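Local coordinates for peptidase S9 prolyl oligopeptidase catalytic domain-containing protein (Pyrococcus horikoshii, PDB 4HXF) that is a self-compartmentalizing hexameric serine protease, classed as an acylaminoacyl peptidase, that probably cleaves peptides with its prolyl oligopeptidase-type catalytic domain, at residues N112-S115 with R116-L119; E210-L213 with F214-V217; E295-K298 with G299-I303; A319-P322 with A323-Y326; Q454-R457 with E458-G461. All coordinates share one frame; numbering follows the deposited sequence. Where two conformers were deposited one is given.

Contact 1: residues N112-S115 with R116-L119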
# COMPACT_ATOMS: atom_id res chain seq x y z
N ASN A 112 21.37 -30.40 -20.71
CA ASN A 112 21.74 -31.32 -21.79
C ASN A 112 23.21 -31.12 -22.12
O ASN A 112 23.80 -30.02 -21.91
CB ASN A 112 20.84 -31.00 -22.96
CG ASN A 112 21.00 -31.98 -24.15
OD1 ASN A 112 21.83 -31.76 -25.05
ND2 ASN A 112 20.27 -33.10 -24.10
N GLN A 113 23.77 -32.16 -22.70
CA GLN A 113 25.14 -32.15 -23.22
C GLN A 113 25.41 -31.00 -24.21
O GLN A 113 26.57 -30.61 -24.40
CB GLN A 113 25.42 -33.52 -23.86
CG GLN A 113 24.66 -33.77 -25.18
CD GLN A 113 24.78 -35.25 -25.71
OE1 GLN A 113 25.62 -36.05 -25.22
NE2 GLN A 113 23.96 -35.59 -26.69
N ASP A 114 24.39 -30.46 -24.87
CA ASP A 114 24.55 -29.33 -25.80
C ASP A 114 24.77 -27.95 -25.22
O ASP A 114 24.99 -26.99 -25.97
CB ASP A 114 23.37 -29.29 -26.78
CG ASP A 114 22.01 -28.93 -26.13
OD1 ASP A 114 21.87 -28.51 -24.97
OD2 ASP A 114 21.03 -29.10 -26.88
N SER A 115 24.71 -27.85 -23.89
CA SER A 115 24.83 -26.54 -23.20
C SER A 115 23.82 -25.50 -23.70
O SER A 115 24.08 -24.30 -23.60
CB SER A 115 26.23 -25.99 -23.27
OG SER A 115 27.25 -26.89 -22.74
N ARG A 116 22.68 -26.00 -24.12
CA ARG A 116 21.57 -25.14 -24.65
C ARG A 116 20.27 -25.46 -23.99
O ARG A 116 19.57 -24.57 -23.50
CB ARG A 116 21.47 -25.28 -26.15
CG ARG A 116 20.33 -24.43 -26.69
CD ARG A 116 20.35 -24.30 -28.18
NE ARG A 116 19.17 -23.44 -28.57
CZ ARG A 116 18.91 -23.00 -29.78
NH1 ARG A 116 19.71 -23.26 -30.78
NH2 ARG A 116 17.79 -22.29 -30.03
N ARG A 117 19.88 -26.73 -23.87
CA ARG A 117 18.67 -27.12 -23.27
C ARG A 117 18.81 -27.54 -21.80
O ARG A 117 19.86 -28.09 -21.41
CB ARG A 117 18.01 -28.28 -24.05
CG ARG A 117 17.50 -27.93 -25.44
CD ARG A 117 17.10 -29.21 -26.18
NE ARG A 117 18.29 -29.96 -26.52
CZ ARG A 117 18.30 -31.23 -26.96
NH1 ARG A 117 17.18 -31.89 -27.11
NH2 ARG A 117 19.41 -31.80 -27.37
N LEU A 118 17.80 -27.18 -21.03
CA LEU A 118 17.66 -27.64 -19.64
C LEU A 118 16.52 -28.66 -19.63
O LEU A 118 15.54 -28.55 -20.37
CB LEU A 118 17.29 -26.50 -18.69
CG LEU A 118 18.38 -25.52 -18.49
CD1 LEU A 118 17.86 -24.34 -17.62
CD2 LEU A 118 19.56 -26.17 -17.65
N LEU A 119 16.63 -29.70 -18.80
CA LEU A 119 15.47 -30.44 -18.37
C LEU A 119 15.04 -29.97 -17.03
O LEU A 119 15.86 -29.99 -16.09
CB LEU A 119 15.80 -31.93 -18.29
CG LEU A 119 14.73 -32.89 -17.70
CD1 LEU A 119 13.42 -32.83 -18.53
CD2 LEU A 119 15.25 -34.33 -17.47
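Asp-114 and Arg-117 meet because two torsions bend them together: CG of Asp-114 sits between its own backbone N and carbonyl carbon (chi1 68°), and the Arg-117 chain kinks at chi3 (-71°). The carboxylate thus faces the backbone just ahead, with NE and NH2 of Arg-117 beside it. OD1 takes two backbone N-H groups from one face of the carboxylate, at 2.8 Å from Arg-116 N and 2.9 Å from Arg-117 N. OD2 is gripped side-on by the guanidinium, 2.9 Å from Arg-117 NE and 3.2 Å from Arg-117 NH2, and lies close to the guanidinium plane. Over one face of that group is ND2 of Asn-112, whose OD1 accepts Asp-114 N at 2.9 Å, an Asx turn nested in the type I turn Asn-112 to Ser-115. Asn-112 N closes the hairpin between strands 106-111 and 117-124 on Arg-117 O (2.8 Å). With an alanine at Asp-114, the amides of Arg-116 and Arg-117 would probably lose their shared acceptor, and the guanidinium its side-on grip. Arg-117 NH2 also pairs with Asp-181, while Arg-116 reaches Asp-158 and the backbone O of Asp-337 of the second subunit. With four hydrogen bonds converging on it, the Asp-114 carboxylate is probably well stabilised as an anion, and the Arg-117 guanidinium, shared by two acids, is likely to remain protonated.

Contact 2: residues E210-L213 with F214-V217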
# COMPACT_ATOMS: atom_id res chain seq x y z
N GLU A 210 8.04 -42.92 -26.35
CA GLU A 210 8.83 -43.61 -25.30
C GLU A 210 8.84 -45.09 -25.53
O GLU A 210 7.96 -45.65 -26.22
CB GLU A 210 8.28 -43.31 -23.85
CG GLU A 210 6.98 -43.96 -23.53
CD GLU A 210 6.38 -43.50 -22.21
OE1 GLU A 210 5.32 -44.08 -21.96
OE2 GLU A 210 7.00 -42.73 -21.44
N GLU A 211 9.87 -45.71 -24.99
CA GLU A 211 9.95 -47.14 -24.93
C GLU A 211 10.32 -47.54 -23.49
O GLU A 211 11.11 -46.85 -22.80
CB GLU A 211 10.99 -47.66 -25.92
CG GLU A 211 12.43 -47.48 -25.55
CD GLU A 211 13.35 -48.24 -26.50
OE1 GLU A 211 12.83 -49.10 -27.24
OE2 GLU A 211 14.57 -48.00 -26.49
N LYS A 212 9.72 -48.64 -23.05
CA LYS A 212 9.95 -49.13 -21.71
C LYS A 212 11.26 -49.85 -21.63
O LYS A 212 11.55 -50.75 -22.44
CB LYS A 212 8.80 -50.02 -21.24
CG LYS A 212 8.86 -50.27 -19.76
CD LYS A 212 7.77 -51.22 -19.33
CE LYS A 212 6.49 -50.52 -19.12
NZ LYS A 212 5.40 -51.57 -18.99
N LEU A 213 12.10 -49.52 -20.68
CA LEU A 213 13.37 -50.20 -20.55
C LEU A 213 13.29 -51.32 -19.52
O LEU A 213 13.92 -52.39 -19.66
CB LEU A 213 14.53 -49.21 -20.18
CG LEU A 213 14.92 -48.11 -21.12
CD1 LEU A 213 16.07 -47.36 -20.41
CD2 LEU A 213 15.42 -48.71 -22.48
N PHE A 214 12.64 -51.00 -18.42
CA PHE A 214 12.49 -51.90 -17.31
C PHE A 214 11.13 -51.85 -16.75
O PHE A 214 10.48 -50.78 -16.62
CB PHE A 214 13.46 -51.57 -16.12
CG PHE A 214 14.89 -51.74 -16.45
CD1 PHE A 214 15.65 -50.65 -16.84
CD2 PHE A 214 15.49 -53.02 -16.47
CE1 PHE A 214 16.98 -50.77 -17.25
CE2 PHE A 214 16.86 -53.15 -16.84
CZ PHE A 214 17.57 -52.02 -17.23
N GLU A 215 10.67 -53.00 -16.24
CA GLU A 215 9.38 -53.08 -15.64
C GLU A 215 9.48 -53.66 -14.25
O GLU A 215 10.01 -54.79 -14.13
CB GLU A 215 8.53 -53.98 -16.54
CG GLU A 215 7.30 -54.42 -15.86
CD GLU A 215 6.11 -53.63 -16.24
OE1 GLU A 215 5.65 -53.85 -17.41
OE2 GLU A 215 5.60 -52.91 -15.35
N LYS A 216 8.95 -52.97 -13.25
CA LYS A 216 8.87 -53.42 -11.85
C LYS A 216 10.24 -53.84 -11.32
O LYS A 216 10.45 -55.02 -10.88
CB LYS A 216 7.80 -54.49 -11.67
CG LYS A 216 7.40 -54.71 -10.25
CD LYS A 216 6.11 -55.62 -10.19
CE LYS A 216 5.61 -55.78 -8.81
NZ LYS A 216 4.14 -56.19 -8.96
N VAL A 217 11.16 -52.89 -11.39
CA VAL A 217 12.55 -53.12 -10.91
C VAL A 217 12.73 -52.26 -9.65
O VAL A 217 11.99 -51.25 -9.43
CB VAL A 217 13.58 -52.78 -11.94
CG1 VAL A 217 13.59 -53.88 -13.05
CG2 VAL A 217 13.36 -51.36 -12.47
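Phe-214, Leu-213 and Lys-212 carry this contact, which is made within one strand. The Phe-214 ring folds back over the peptide group that precedes it: Leu-213 O lies over one ring face, 3.4 Å from Phe-214 CG. The first torsion places this CG beside the backbone N and opposite the carbonyl carbon (chi1 -65°), which is what turns the ring toward Leu-213. One edge carbon then meets the neighbouring side chain, with Phe-214 CD1 3.8 Å from Leu-213 CB, an apolar contact between adjacent residues. Beyond the two segments, Tyr-249 and Phe-219 meet the same ring edge-to-face, tying it to the next sheet of the propeller. Lys-212 runs along the chain in the other direction. Its methylenes pass the backbone of Phe-214, with Lys-212 CG 3.6 Å from Phe-214 O, and the bend at chi3 (-83°) carries the ammonium on to Glu-215. There Lys-212 NZ makes a salt bridge of 2.8 Å to Glu-215 OE1, arriving from above the carboxylate plane, 53° out of it. Both ends of this pair are exposed, so solvent probably weakens its attraction. Leu-213 and Phe-214 both face Ile-202 on the partner strand of the hairpin 200-206/209-217, a classic beta bulge set in the outermost strand of a four-stranded antiparallel propeller blade.

Contact 3: residues E295-K298 with G299-I303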
# COMPACT_ATOMS: atom_id res chain seq x y z
N GLU A 295 39.81 -46.11 -2.89
CA GLU A 295 39.55 -45.15 -1.82
C GLU A 295 39.97 -43.75 -2.21
O GLU A 295 41.05 -43.56 -2.76
CB GLU A 295 40.31 -45.57 -0.57
CG GLU A 295 40.06 -44.78 0.69
CD GLU A 295 41.02 -45.21 1.80
OE1 GLU A 295 41.62 -44.32 2.41
OE2 GLU A 295 41.13 -46.41 2.04
N ILE A 296 39.09 -42.76 -1.96
CA ILE A 296 39.44 -41.36 -2.17
C ILE A 296 39.49 -40.56 -0.85
O ILE A 296 40.51 -40.00 -0.52
CB ILE A 296 38.51 -40.60 -3.13
CG1 ILE A 296 38.33 -41.35 -4.44
CG2 ILE A 296 39.15 -39.28 -3.43
CD1 ILE A 296 39.63 -41.36 -5.23
N ALA A 297 38.43 -40.56 -0.05
CA ALA A 297 38.37 -39.80 1.19
C ALA A 297 37.65 -40.66 2.19
O ALA A 297 36.38 -40.65 2.26
CB ALA A 297 37.71 -38.40 0.99
N LYS A 298 38.45 -41.32 3.00
CA LYS A 298 37.90 -42.23 4.04
C LYS A 298 38.43 -41.73 5.34
O LYS A 298 39.66 -41.49 5.48
CB LYS A 298 38.36 -43.66 3.73
CG LYS A 298 38.02 -44.66 4.84
CD LYS A 298 38.32 -46.11 4.50
CE LYS A 298 38.03 -47.01 5.71
NZ LYS A 298 38.77 -48.32 5.51
N GLY A 299 37.59 -41.57 6.33
CA GLY A 299 38.09 -41.17 7.69
C GLY A 299 36.91 -40.99 8.60
O GLY A 299 35.75 -41.42 8.32
N LYS A 300 37.19 -40.34 9.74
CA LYS A 300 36.13 -40.02 10.72
C LYS A 300 35.40 -38.77 10.26
O LYS A 300 35.58 -37.65 10.79
CB LYS A 300 36.76 -39.82 12.11
CG LYS A 300 37.36 -41.10 12.67
CD LYS A 300 37.84 -40.79 14.10
CE LYS A 300 37.87 -42.00 15.06
NZ LYS A 300 37.44 -41.63 16.51
N HIS A 301 34.53 -38.93 9.24
CA HIS A 301 33.90 -37.78 8.58
C HIS A 301 32.69 -38.23 7.81
O HIS A 301 32.47 -39.44 7.64
CB HIS A 301 34.89 -37.06 7.66
CG HIS A 301 35.43 -37.88 6.52
ND1 HIS A 301 36.74 -37.78 6.12
CD2 HIS A 301 34.81 -38.74 5.62
CE1 HIS A 301 36.91 -38.59 5.05
NE2 HIS A 301 35.72 -39.18 4.75
N TRP A 302 31.91 -37.27 7.37
CA TRP A 302 30.80 -37.49 6.38
C TRP A 302 31.03 -36.67 5.17
O TRP A 302 31.09 -35.42 5.27
CB TRP A 302 29.46 -37.11 6.95
CG TRP A 302 28.76 -38.16 7.77
CD1 TRP A 302 29.34 -38.95 8.71
CD2 TRP A 302 27.33 -38.53 7.80
NE1 TRP A 302 28.42 -39.77 9.32
CE2 TRP A 302 27.19 -39.55 8.81
CE3 TRP A 302 26.22 -38.13 7.09
CZ2 TRP A 302 25.99 -40.14 9.11
CZ3 TRP A 302 24.98 -38.74 7.41
CH2 TRP A 302 24.89 -39.74 8.36
N ILE A 303 31.20 -37.33 4.04
CA ILE A 303 31.23 -36.69 2.69
C ILE A 303 29.80 -36.37 2.27
O ILE A 303 29.05 -37.32 1.92
CB ILE A 303 32.02 -37.48 1.64
CG1 ILE A 303 33.44 -37.82 2.11
CG2 ILE A 303 32.01 -36.72 0.27
CD1 ILE A 303 34.34 -36.64 2.55
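The link between two beta-propeller blades, from strand 293-295 to strand 302-308, is pinned where His-301 reaches back to Ala-297. His-301 NE2 donates to Ala-297 O at 3.0 Å. The acceptor lies in the plane of the imidazole, yet the donor stands well above the carbonyl plane, 67° out of it, and the N-H...O angle of 143° shows a bent bond. CG of His-301 is held between its backbone N and carbonyl carbon (chi1 61°), which points the ring back at the loop rather than along the strand. Both faces are touched near the rim: Gly-299 N stands 3.2 Å above the ring plane of His-301, and Ile-303 CD1 is on the opposite face. Gly-299 suits its place, since its extended backbone would put any CB against Lys-298 O; its own N-H is taken by Asn-285 OD1. An inverse gamma turn centred on Lys-300 then reverses the chain, with a weak bond from His-301 N to Gly-299 O. The imidazole N-H and the carbonyl give each other a partner in a mostly buried setting, flanked by Tyr-314 and Lys-316 of the next strand. The loop also closes through an apolar contact, Ala-297 CB lying 4.1 Å from Ile-303 CD1.

Contact 4: residues A319-P322 with A323-Y326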
# COMPACT_ATOMS: atom_id res chain seq x y z
N ALA A 319 32.58 -34.47 13.22
CA ALA A 319 31.83 -34.34 14.47
C ALA A 319 31.94 -32.93 15.03
O ALA A 319 31.00 -32.51 15.70
CB ALA A 319 32.32 -35.30 15.53
N THR A 320 33.04 -32.26 14.70
CA THR A 320 33.23 -30.95 15.33
C THR A 320 33.23 -29.76 14.34
O THR A 320 33.46 -28.65 14.78
CB THR A 320 34.54 -30.91 16.15
OG1 THR A 320 35.69 -31.14 15.29
CG2 THR A 320 34.50 -31.91 17.28
N ARG A 321 33.00 -29.96 13.06
CA ARG A 321 32.97 -28.87 12.05
C ARG A 321 31.88 -29.13 11.00
O ARG A 321 31.86 -30.20 10.39
CB ARG A 321 34.29 -28.78 11.24
CG ARG A 321 35.43 -28.11 12.07
CD ARG A 321 35.12 -26.63 12.31
NE ARG A 321 35.23 -25.83 11.06
CZ ARG A 321 36.34 -25.22 10.60
NH1 ARG A 321 36.36 -24.62 9.38
NH2 ARG A 321 37.44 -25.22 11.37
N PRO A 322 31.08 -28.14 10.75
CA PRO A 322 30.25 -28.18 9.53
C PRO A 322 31.09 -28.33 8.32
O PRO A 322 32.30 -28.03 8.30
CB PRO A 322 29.52 -26.82 9.53
CG PRO A 322 29.52 -26.36 11.01
CD PRO A 322 30.85 -26.89 11.54
N ALA A 323 30.43 -28.70 7.23
CA ALA A 323 31.09 -28.99 5.96
C ALA A 323 31.95 -27.84 5.49
O ALA A 323 31.60 -26.66 5.55
CB ALA A 323 30.06 -29.30 4.82
N GLU A 324 33.09 -28.22 4.94
CA GLU A 324 33.93 -27.35 4.15
C GLU A 324 34.22 -28.07 2.85
O GLU A 324 34.12 -29.28 2.75
CB GLU A 324 35.27 -26.96 4.87
CG GLU A 324 35.15 -26.21 6.17
CD GLU A 324 34.74 -24.74 6.06
OE1 GLU A 324 34.43 -24.16 7.13
OE2 GLU A 324 34.77 -24.14 4.94
N LEU A 325 34.76 -27.35 1.86
CA LEU A 325 35.04 -27.91 0.54
C LEU A 325 36.48 -28.29 0.44
O LEU A 325 37.41 -27.61 0.99
CB LEU A 325 34.72 -26.91 -0.60
CG LEU A 325 34.64 -27.40 -2.06
CD1 LEU A 325 33.43 -28.33 -2.28
CD2 LEU A 325 34.62 -26.10 -2.93
N TYR A 326 36.65 -29.41 -0.23
CA TYR A 326 37.94 -30.00 -0.53
C TYR A 326 38.10 -30.44 -1.99
O TYR A 326 37.15 -30.60 -2.77
CB TYR A 326 38.07 -31.30 0.31
CG TYR A 326 38.13 -31.08 1.80
CD1 TYR A 326 36.97 -30.72 2.50
CD2 TYR A 326 39.31 -31.11 2.49
CE1 TYR A 326 37.02 -30.45 3.84
CE2 TYR A 326 39.39 -30.84 3.86
CZ TYR A 326 38.24 -30.53 4.53
OH TYR A 326 38.30 -30.22 5.87
O HOH W 1 33.10 -25.61 9.06
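In a beta-propeller blade made of strands 302-308, 312-317, 324-328 and 332-334, the loop entering strand 324-328 is braced by a salt bridge between Arg-321 and Glu-324. Arg-321 NH1 donates to Glu-324 OE1 at 3.0 Å, with an N-H...O angle of 155°. The oxygen sits exactly at the guanidinium edge, in its plane, but the carboxylate is turned perpendicular to it (planes 90° apart), and NH1 meets OE1 from above the carboxylate plane, 44° out of it. Bends at chi2 and chi3, both near -70°, curl the arginine chain so that NH1 comes to Glu-324 OE1. The pairing is part of a larger network. NH1 of Arg-321 has a second anionic partner in Asp-337, while Glu-324 OE2 accepts from Thr-336 OG1 and Tyr-338 N, and Glu-324 OE1 also takes Asn-339 N. These bonds fix the carboxylate in rotation and give its buried charge several donors. Inside the loop a water completes the ring: it accepts from Arg-321 NE at 2.9 Å and donates to Glu-324 OE1 at 2.8 Å. Its other hydrogen goes to the backbone, where the water oxygen lies 2.7 Å from Pro-322 O.

Contact 5: residues Q454-R457 with E458-G461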
# COMPACT_ATOMS: atom_id res chain seq x y z
N GLN A 454 32.86 -40.91 36.36
CA GLN A 454 32.34 -39.56 36.67
C GLN A 454 30.94 -39.26 36.07
O GLN A 454 30.38 -38.20 36.33
CB GLN A 454 33.34 -38.56 36.16
CG GLN A 454 34.63 -38.55 36.93
CD GLN A 454 35.68 -37.75 36.19
OE1 GLN A 454 36.28 -38.28 35.23
NE2 GLN A 454 35.83 -36.47 36.55
N ALA A 455 30.39 -40.17 35.28
CA ALA A 455 29.06 -40.10 34.71
C ALA A 455 28.11 -40.47 35.85
O ALA A 455 28.31 -41.47 36.53
CB ALA A 455 28.94 -41.05 33.50
N ASP A 456 27.16 -39.57 36.15
CA ASP A 456 26.20 -39.74 37.24
C ASP A 456 25.04 -40.63 36.83
O ASP A 456 24.14 -40.18 36.10
CB ASP A 456 25.64 -38.39 37.66
CG ASP A 456 24.86 -38.43 38.95
OD1 ASP A 456 24.55 -39.53 39.44
OD2 ASP A 456 24.66 -37.37 39.55
N ARG A 457 25.10 -41.89 37.28
CA ARG A 457 24.08 -42.87 36.98
C ARG A 457 22.71 -42.46 37.44
O ARG A 457 21.74 -43.00 36.94
CB ARG A 457 24.43 -44.23 37.65
CG ARG A 457 25.66 -44.96 37.19
CD ARG A 457 26.03 -46.10 38.16
NE ARG A 457 26.95 -47.09 37.56
CZ ARG A 457 28.22 -46.85 37.26
NH1 ARG A 457 28.98 -47.81 36.69
NH2 ARG A 457 28.75 -45.65 37.49
N GLU A 458 22.61 -41.56 38.42
CA GLU A 458 21.37 -41.09 38.91
C GLU A 458 20.79 -39.91 38.10
O GLU A 458 19.69 -39.46 38.37
CB GLU A 458 21.49 -40.71 40.41
CG GLU A 458 21.70 -41.97 41.26
CD GLU A 458 20.63 -43.09 41.03
OE1 GLU A 458 19.34 -42.82 40.97
OE2 GLU A 458 21.10 -44.28 40.83
N ARG A 459 21.52 -39.41 37.09
CA ARG A 459 20.97 -38.33 36.25
C ARG A 459 21.26 -38.63 34.78
O ARG A 459 22.00 -37.90 34.10
CB ARG A 459 21.58 -36.98 36.65
CG ARG A 459 21.13 -36.46 38.06
CD ARG A 459 21.73 -35.07 38.28
NE ARG A 459 23.17 -35.19 38.49
CZ ARG A 459 24.05 -34.23 38.32
NH1 ARG A 459 23.69 -33.01 37.98
NH2 ARG A 459 25.32 -34.49 38.55
N ILE A 460 20.58 -39.67 34.28
CA ILE A 460 20.63 -40.05 32.86
C ILE A 460 19.31 -39.71 32.19
O ILE A 460 18.26 -40.12 32.69
CB ILE A 460 20.89 -41.53 32.67
CG1 ILE A 460 22.18 -41.93 33.46
CG2 ILE A 460 21.07 -41.84 31.14
CD1 ILE A 460 22.46 -43.46 33.39
N GLY A 461 19.37 -38.95 31.11
CA GLY A 461 18.18 -38.63 30.32
C GLY A 461 18.34 -39.22 28.94
O GLY A 461 19.43 -39.74 28.57
O HOH W 2 19.43 -41.90 35.87
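Asp-456 clasps Arg-459 across a type I beta turn that feeds strand 460-465 of the alpha/beta hydrolase sheet. CG of Asp-456 stands opposite its backbone N (chi1 -168°), an orientation that brings the carboxylate to Glu-458 N and the Arg-459 guanidinium. OD1 of Asp-456 accepts Glu-458 N at 3.0 Å, met from above the carboxylate plane. On the other oxygen, Arg-459 closes side-on: its NE lies 2.8 Å from Asp-456 OD2, and its NH2 binds the same atom along the anti lone pair at 3.1 Å. The Arg-459 chain can do this because it bends at chi3 (-71°), which keeps OD2 close to the guanidinium plane although the two groups are turned 69° apart. NH1 goes to Lys-605 O. The turn itself is closed by Arg-459 N on Asp-456 O (2.9 Å). A leucine in place of Asp-456 would probably strand the Arg-459 charge without its acid and leave Glu-458 N without its acceptor. Ile-460 packs its CD1 3.7 Å from Arg-457 O and rests on Leu-449 of helix 436-451. A water bridges the turn's exit, donating to Arg-457 O at 2.8 Å and accepting from Ile-460 N at 3.0 Å.

How the contacts relate
Along the chain the five contacts follow one another in series. Contacts 1 to 4 lie in the propeller, whose seven four-stranded antiparallel sheets form its blades; contact 5 belongs to the hydrolase domain, on strand 460-465, which runs toward Ser-466 of the inhibitor pocket. Contacts 3 and 4 are neighbours, with centres about 12 Å apart, and both reach the sheet that begins with strand 302-308 and includes 324-328. Contacts 1 and 2 lie in adjacent blades, centres about 24 Å apart, and contact 5 is on the opposite side of the chain's centre from both, its centre about 59 Å from that of contact 1. Contact 1 alone also meets a second subunit.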